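Local coordinates for E3 ubiquitin-protein ligase ORTHRUS 2 (Arabidopsis thaliana, PDB 7DUF), which probably transfers ubiquitin to target proteins as a RING-type E3 ligase, and carries a zinc-binding PHD finger whose conformation prevents recognition of the histone H3 tail peptide, at residues S44-P49 against L57-P62; M20-N25 against P40-C45. All blocks are in the same frame, centred on the assembly; numbering follows the deposited sequence.

Contact 1. Residues S44-P49 against L57-P62. With ZN (zinc ion), chain C; ZN (zinc ion), chain D.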
loop_
_atom_site.group_PDB
_atom_site.type_symbol
_atom_site.label_atom_id
_atom_site.label_comp_id
_atom_site.label_asym_id
_atom_site.label_seq_id
_atom_site.Cartn_x
_atom_site.Cartn_y
_atom_site.Cartn_z
ATOM N N SER A 44 10.604 4.747 4.455
ATOM C CA SER A 44 11.701 5.702 4.345
ATOM C C SER A 44 13.046 5.026 4.577
ATOM O O SER A 44 14.032 5.346 3.902
ATOM C CB SER A 44 11.500 6.849 5.334
ATOM O OG SER A 44 12.743 7.318 5.827
ATOM N N CYS A 45 13.103 4.084 5.516
ATOM C CA CYS A 45 14.345 3.432 5.905
ATOM C C CYS A 45 14.676 2.214 5.051
ATOM O O CYS A 45 15.569 1.444 5.416
ATOM C CB CYS A 45 14.283 3.026 7.379
ATOM S SG CYS A 45 14.318 4.410 8.543
ATOM N N LEU A 46 13.981 2.017 3.935
ATOM C CA LEU A 46 14.270 0.883 3.071
ATOM C C LEU A 46 15.499 1.164 2.210
ATOM O O LEU A 46 15.934 2.307 2.055
ATOM C CB LEU A 46 13.070 0.563 2.180
ATOM C CG LEU A 46 11.936 -0.243 2.817
ATOM C CD1 LEU A 46 10.827 -0.490 1.807
ATOM C CD2 LEU A 46 12.457 -1.557 3.378
ATOM N N SER A 47 16.063 0.093 1.651
ATOM C CA SER A 47 17.188 0.244 0.735
ATOM C C SER A 47 16.707 0.587 -0.669
ATOM O O SER A 47 17.234 1.504 -1.309
ATOM C CB SER A 47 18.032 -1.032 0.718
ATOM O OG SER A 47 19.081 -0.964 1.669
ATOM N N SER A 48 15.706 -0.140 -1.161
ATOM C CA SER A 48 15.112 0.104 -2.474
ATOM C C SER A 48 13.603 0.192 -2.302
ATOM O O SER A 48 12.895 -0.821 -2.394
ATOM C CB SER A 48 15.497 -0.987 -3.470
ATOM O OG SER A 48 16.854 -0.866 -3.861
ATOM N N PRO A 49 13.076 1.386 -2.038
ATOM C CA PRO A 49 11.629 1.532 -1.938
ATOM C C PRO A 49 10.968 1.195 -3.258
ATOM O O PRO A 49 11.588 1.312 -4.333
ATOM C CB PRO A 49 11.450 3.015 -1.580
ATOM C CG PRO A 49 12.756 3.416 -0.972
ATOM C CD PRO A 49 13.777 2.647 -1.751
ATOM N N LEU A 57 1.642 -2.385 -4.310
ATOM C CA LEU A 57 0.465 -3.132 -3.879
ATOM C C LEU A 57 0.837 -4.544 -3.439
ATOM O O LEU A 57 0.546 -4.951 -2.310
ATOM C CB LEU A 57 -0.572 -3.165 -5.004
ATOM C CG LEU A 57 -1.111 -1.778 -5.357
ATOM C CD1 LEU A 57 -2.239 -1.848 -6.376
ATOM C CD2 LEU A 57 -1.564 -1.076 -4.092
ATOM N N GLN A 58 1.481 -5.304 -4.322
ATOM C CA GLN A 58 1.973 -6.638 -3.982
ATOM C C GLN A 58 3.441 -6.564 -3.556
ATOM O O GLN A 58 4.322 -7.224 -4.106
ATOM C CB GLN A 58 1.780 -7.588 -5.159
ATOM N N TRP A 59 3.691 -5.729 -2.550
ATOM C CA TRP A 59 5.044 -5.517 -2.062
ATOM C C TRP A 59 5.494 -6.681 -1.192
ATOM O O TRP A 59 4.723 -7.205 -0.382
ATOM C CB TRP A 59 5.137 -4.215 -1.268
ATOM C CG TRP A 59 6.526 -3.924 -0.795
ATOM C CD1 TRP A 59 7.590 -3.550 -1.562
ATOM C CD2 TRP A 59 7.008 -3.999 0.551
ATOM N NE1 TRP A 59 8.703 -3.379 -0.775
ATOM C CE2 TRP A 59 8.372 -3.648 0.526
ATOM C CE3 TRP A 59 6.417 -4.323 1.776
ATOM C CZ2 TRP A 59 9.155 -3.614 1.677
ATOM C CZ3 TRP A 59 7.195 -4.288 2.918
ATOM C CH2 TRP A 59 8.549 -3.935 2.860
ATOM N N HIS A 60 6.751 -7.075 -1.359
ATOM C CA HIS A 60 7.351 -8.156 -0.590
ATOM C C HIS A 60 8.590 -7.627 0.116
ATOM O O HIS A 60 9.471 -7.037 -0.520
ATOM C CB HIS A 60 7.690 -9.343 -1.494
ATOM C CG HIS A 60 6.486 -9.984 -2.112
ATOM N ND1 HIS A 60 5.291 -10.120 -1.439
ATOM C CD2 HIS A 60 6.285 -10.510 -3.343
ATOM C CE1 HIS A 60 4.409 -10.710 -2.224
ATOM N NE2 HIS A 60 4.986 -10.957 -3.386
ATOM N N CYS A 61 8.649 -7.838 1.429
ATOM C CA CYS A 61 9.670 -7.226 2.259
ATOM C C CYS A 61 11.048 -7.806 1.949
ATOM O O CYS A 61 11.161 -8.893 1.375
ATOM C CB CYS A 61 9.323 -7.417 3.733
ATOM S SG CYS A 61 9.749 -9.026 4.419
ATOM N N PRO A 62 12.118 -7.085 2.309
ATOM C CA PRO A 62 13.472 -7.573 1.995
ATOM C C PRO A 62 13.781 -8.949 2.559
ATOM O O PRO A 62 14.584 -9.681 1.969
ATOM C CB PRO A 62 14.374 -6.497 2.611
ATOM C CG PRO A 62 13.550 -5.262 2.579
ATOM C CD PRO A 62 12.143 -5.713 2.853
HETATM ZN ZN ZN C . 7.890 -10.430 4.352
HETATM ZN ZN ZN D . 12.588 4.311 10.089
#
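Leu46 meets Trp59 and Pro62 in a small apolar cluster between the two zinc sites of the domain, and no hydrogen bond joins the two segments. The leucine side chain can be followed outward. Its CB leaves the backbone toward 57-62, with CG beside the backbone N and opposite the carbonyl carbon (chi1 -80°). From CG the two methyls part. CD1 reaches the benzo side of the indole, 3.5 Å from Trp59 CZ2, approaching it obliquely. CD2 lies 3.9 Å from Pro62 CG, where the leucine runs at about a right angle to the proline side chain. A forked, wholly apolar residue suits this place, since each branch finds its own partner.

Trp59 arrives from the opposite direction. Its CG is anti to the backbone N (chi1 -178°), which sends the indole inward, away from the exposed His60 that follows it. The backbone N of Cys61 lies above one face of the indole, toward the rim, so the ring packs beneath the chain leading to the metal. Trp41, edge-to-face with Trp59, completes the cluster. Pro62 suits the edge of the cluster: it offers apolar ring carbons but no backbone N-H needing a partner.

Each segment also carries a metal ligand. Cys61 SG binds one zinc at 2.3 Å, completed by Cys34, Cys37 and Cys64, while Cys45 belongs to the other. Ser47 ties the loop after Leu46 to the N-terminal part of the chain, through hydrogen bonds from its N to Gln10 OE1 and between its OG and Ala6 O. A tryptophan two residues before the seventh zinc ligand, packed into a small core between two zinc sites, is characteristic of the PHD finger.

Contact 2. Residues M20-N25 against P40-C45. With ZN (zinc ion), chain D.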
loop_
_atom_site.group_PDB
_atom_site.type_symbol
_atom_site.label_atom_id
_atom_site.label_comp_id
_atom_site.label_asym_id
_atom_site.label_seq_id
_atom_site.Cartn_x
_atom_site.Cartn_y
_atom_site.Cartn_z
ATOM N N MET A 20 12.529 0.025 13.988
ATOM C CA MET A 20 13.691 -0.433 14.739
ATOM C C MET A 20 14.961 0.314 14.356
ATOM O O MET A 20 15.941 0.271 15.106
ATOM C CB MET A 20 13.890 -1.934 14.528
ATOM C CG MET A 20 12.736 -2.801 15.002
ATOM S SD MET A 20 13.276 -4.480 15.378
ATOM C CE MET A 20 11.861 -5.432 14.834
ATOM N N ARG A 21 14.966 1.000 13.213
ATOM C CA ARG A 21 16.164 1.668 12.722
ATOM C C ARG A 21 16.216 3.139 13.123
ATOM O O ARG A 21 17.226 3.599 13.665
ATOM C CB ARG A 21 16.248 1.534 11.198
ATOM C CG ARG A 21 17.598 1.910 10.614
ATOM C CD ARG A 21 17.706 1.488 9.158
ATOM N NE ARG A 21 18.991 1.860 8.579
ATOM C CZ ARG A 21 19.268 3.057 8.081
ATOM N NH1 ARG A 21 18.367 4.027 8.068
ATOM N NH2 ARG A 21 20.480 3.287 7.582
ATOM N N CYS A 22 15.147 3.891 12.868
ATOM C CA CYS A 22 15.143 5.329 13.099
ATOM C C CYS A 22 14.387 5.740 14.358
ATOM O O CYS A 22 14.282 6.940 14.632
ATOM C CB CYS A 22 14.559 6.061 11.883
ATOM S SG CYS A 22 12.765 5.954 11.716
ATOM N N LYS A 23 13.859 4.781 15.121
ATOM C CA LYS A 23 13.234 5.048 16.421
ATOM C C LYS A 23 12.038 5.989 16.297
ATOM O O LYS A 23 11.783 6.818 17.175
ATOM C CB LYS A 23 14.252 5.608 17.418
ATOM C CG LYS A 23 15.349 4.640 17.809
ATOM C CD LYS A 23 14.818 3.559 18.720
ATOM C CE LYS A 23 15.357 2.205 18.319
ATOM N NZ LYS A 23 14.375 1.148 18.649
ATOM N N SER A 24 11.294 5.865 15.203
ATOM C CA SER A 24 10.118 6.685 14.965
ATOM C C SER A 24 8.904 5.796 14.725
ATOM O O SER A 24 9.026 4.621 14.371
ATOM C CB SER A 24 10.322 7.624 13.769
ATOM O OG SER A 24 9.083 7.961 13.170
ATOM N N ASN A 25 7.720 6.377 14.934
ATOM C CA ASN A 25 6.463 5.703 14.649
ATOM C C ASN A 25 5.957 6.191 13.300
ATOM O O ASN A 25 5.385 7.287 13.218
ATOM C CB ASN A 25 5.434 5.982 15.748
ATOM C CG ASN A 25 4.301 4.974 15.757
ATOM O OD1 ASN A 25 3.839 4.530 14.705
ATOM N ND2 ASN A 25 3.852 4.601 16.951
ATOM N N PRO A 40 5.194 -4.944 9.115
ATOM C CA PRO A 40 5.258 -3.538 8.708
ATOM C C PRO A 40 6.697 -3.054 8.626
ATOM O O PRO A 40 7.530 -3.365 9.481
ATOM C CB PRO A 40 4.486 -2.813 9.815
ATOM C CG PRO A 40 4.645 -3.687 11.009
ATOM C CD PRO A 40 4.716 -5.104 10.499
ATOM N N TRP A 41 6.984 -2.291 7.576
ATOM C CA TRP A 41 8.303 -1.718 7.359
ATOM C C TRP A 41 8.172 -0.220 7.149
ATOM O O TRP A 41 7.206 0.250 6.540
ATOM C CB TRP A 41 9.002 -2.351 6.147
ATOM C CG TRP A 41 9.386 -3.782 6.347
ATOM C CD1 TRP A 41 8.545 -4.852 6.415
ATOM C CD2 TRP A 41 10.711 -4.305 6.499
ATOM N NE1 TRP A 41 9.262 -6.007 6.606
ATOM C CE2 TRP A 41 10.595 -5.699 6.659
ATOM C CE3 TRP A 41 11.986 -3.727 6.516
ATOM C CZ2 TRP A 41 11.703 -6.526 6.834
ATOM C CZ3 TRP A 41 13.085 -4.551 6.692
ATOM C CH2 TRP A 41 12.937 -5.935 6.847
ATOM N N HIS A 42 9.146 0.532 7.658
ATOM C CA HIS A 42 9.200 1.970 7.425
ATOM C C HIS A 42 9.761 2.207 6.029
ATOM O O HIS A 42 10.942 1.946 5.774
ATOM C CB HIS A 42 10.049 2.655 8.490
ATOM C CG HIS A 42 9.974 4.149 8.450
ATOM N ND1 HIS A 42 10.853 4.959 9.136
ATOM C CD2 HIS A 42 9.123 4.980 7.802
ATOM C CE1 HIS A 42 10.547 6.224 8.913
ATOM N NE2 HIS A 42 9.501 6.265 8.107
ATOM N N VAL A 43 8.915 2.702 5.121
ATOM C CA VAL A 43 9.302 2.811 3.717
ATOM C C VAL A 43 10.449 3.795 3.534
ATOM O O VAL A 43 11.212 3.695 2.565
ATOM C CB VAL A 43 8.080 3.191 2.854
ATOM C CG1 VAL A 43 7.877 4.701 2.827
ATOM C CG2 VAL A 43 8.232 2.638 1.444
ATOM N N SER A 44 10.604 4.747 4.455
ATOM C CA SER A 44 11.701 5.702 4.345
ATOM C C SER A 44 13.046 5.026 4.577
ATOM O O SER A 44 14.032 5.346 3.902
ATOM C CB SER A 44 11.500 6.849 5.334
ATOM O OG SER A 44 12.743 7.318 5.827
ATOM N N CYS A 45 13.103 4.084 5.516
ATOM C CA CYS A 45 14.345 3.432 5.905
ATOM C C CYS A 45 14.676 2.214 5.051
ATOM O O CYS A 45 15.569 1.444 5.416
ATOM C CB CYS A 45 14.283 3.026 7.379
ATOM S SG CYS A 45 14.318 4.410 8.543
HETATM ZN ZN ZN D . 12.588 4.311 10.089
#
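Arg21 and Cys45 mark the closest backbone approach, with CA atoms 7.3 Å apart, so the loop 20-25 stands off from the end of strand 40-42 and the turn after it, and a zinc ion bridges the gap. Cys22 SG binds the metal at 2.3 Å, His42 ND1 at 2.1 Å and Cys45 SG at 2.3 Å; Cys19 is the fourth ligand. The Cys22 SG–zinc–Cys45 SG angle of about 112° fits tetrahedral coordination. His42 points CG anti to its backbone N (chi1 -171°), carrying the imidazole from the strand to the metal, and Cys22 SG sits at the edge of that ring, near its plane. Ser44 CB lies over one face of the imidazole, toward its rim. The far nitrogen, NE2, is hydrogen-bonded to Glu30, a second-shell carboxylate, so the ring is held at both nitrogens; this may also make ND1 a stronger donor to zinc. Arg21 runs extended past Cys45 CB, bringing NH1 to 4.1 Å from Cys45 SG with the sulfur near the guanidinium plane; its positive charge may offset some thiolate charge. A CxxC knuckle joined to a histidine and a cysteine makes this zinc site of the PHD finger.

Overall arrangement
Contact 1 and contact 2 share Ser44 and Cys45, so the chain passes from the histidine-containing zinc site directly into the apolar cluster. Trp41 joins them physically: its CE3 is 3.8 Å from Leu46 CD2, its CG 3.6 Å from Trp59 CH2, and its indole also packs against Cys61. Contact 2 ties 20-25 to 40-45 through one zinc, whereas contact 1 joins the neighbourhoods of both; the two zinc ions are 16.5 Å apart and the contact centres about 11 Å. Ligand pairs one and three hold one metal, and pairs two and four the other, which is the cross-brace topology of PHD fingers.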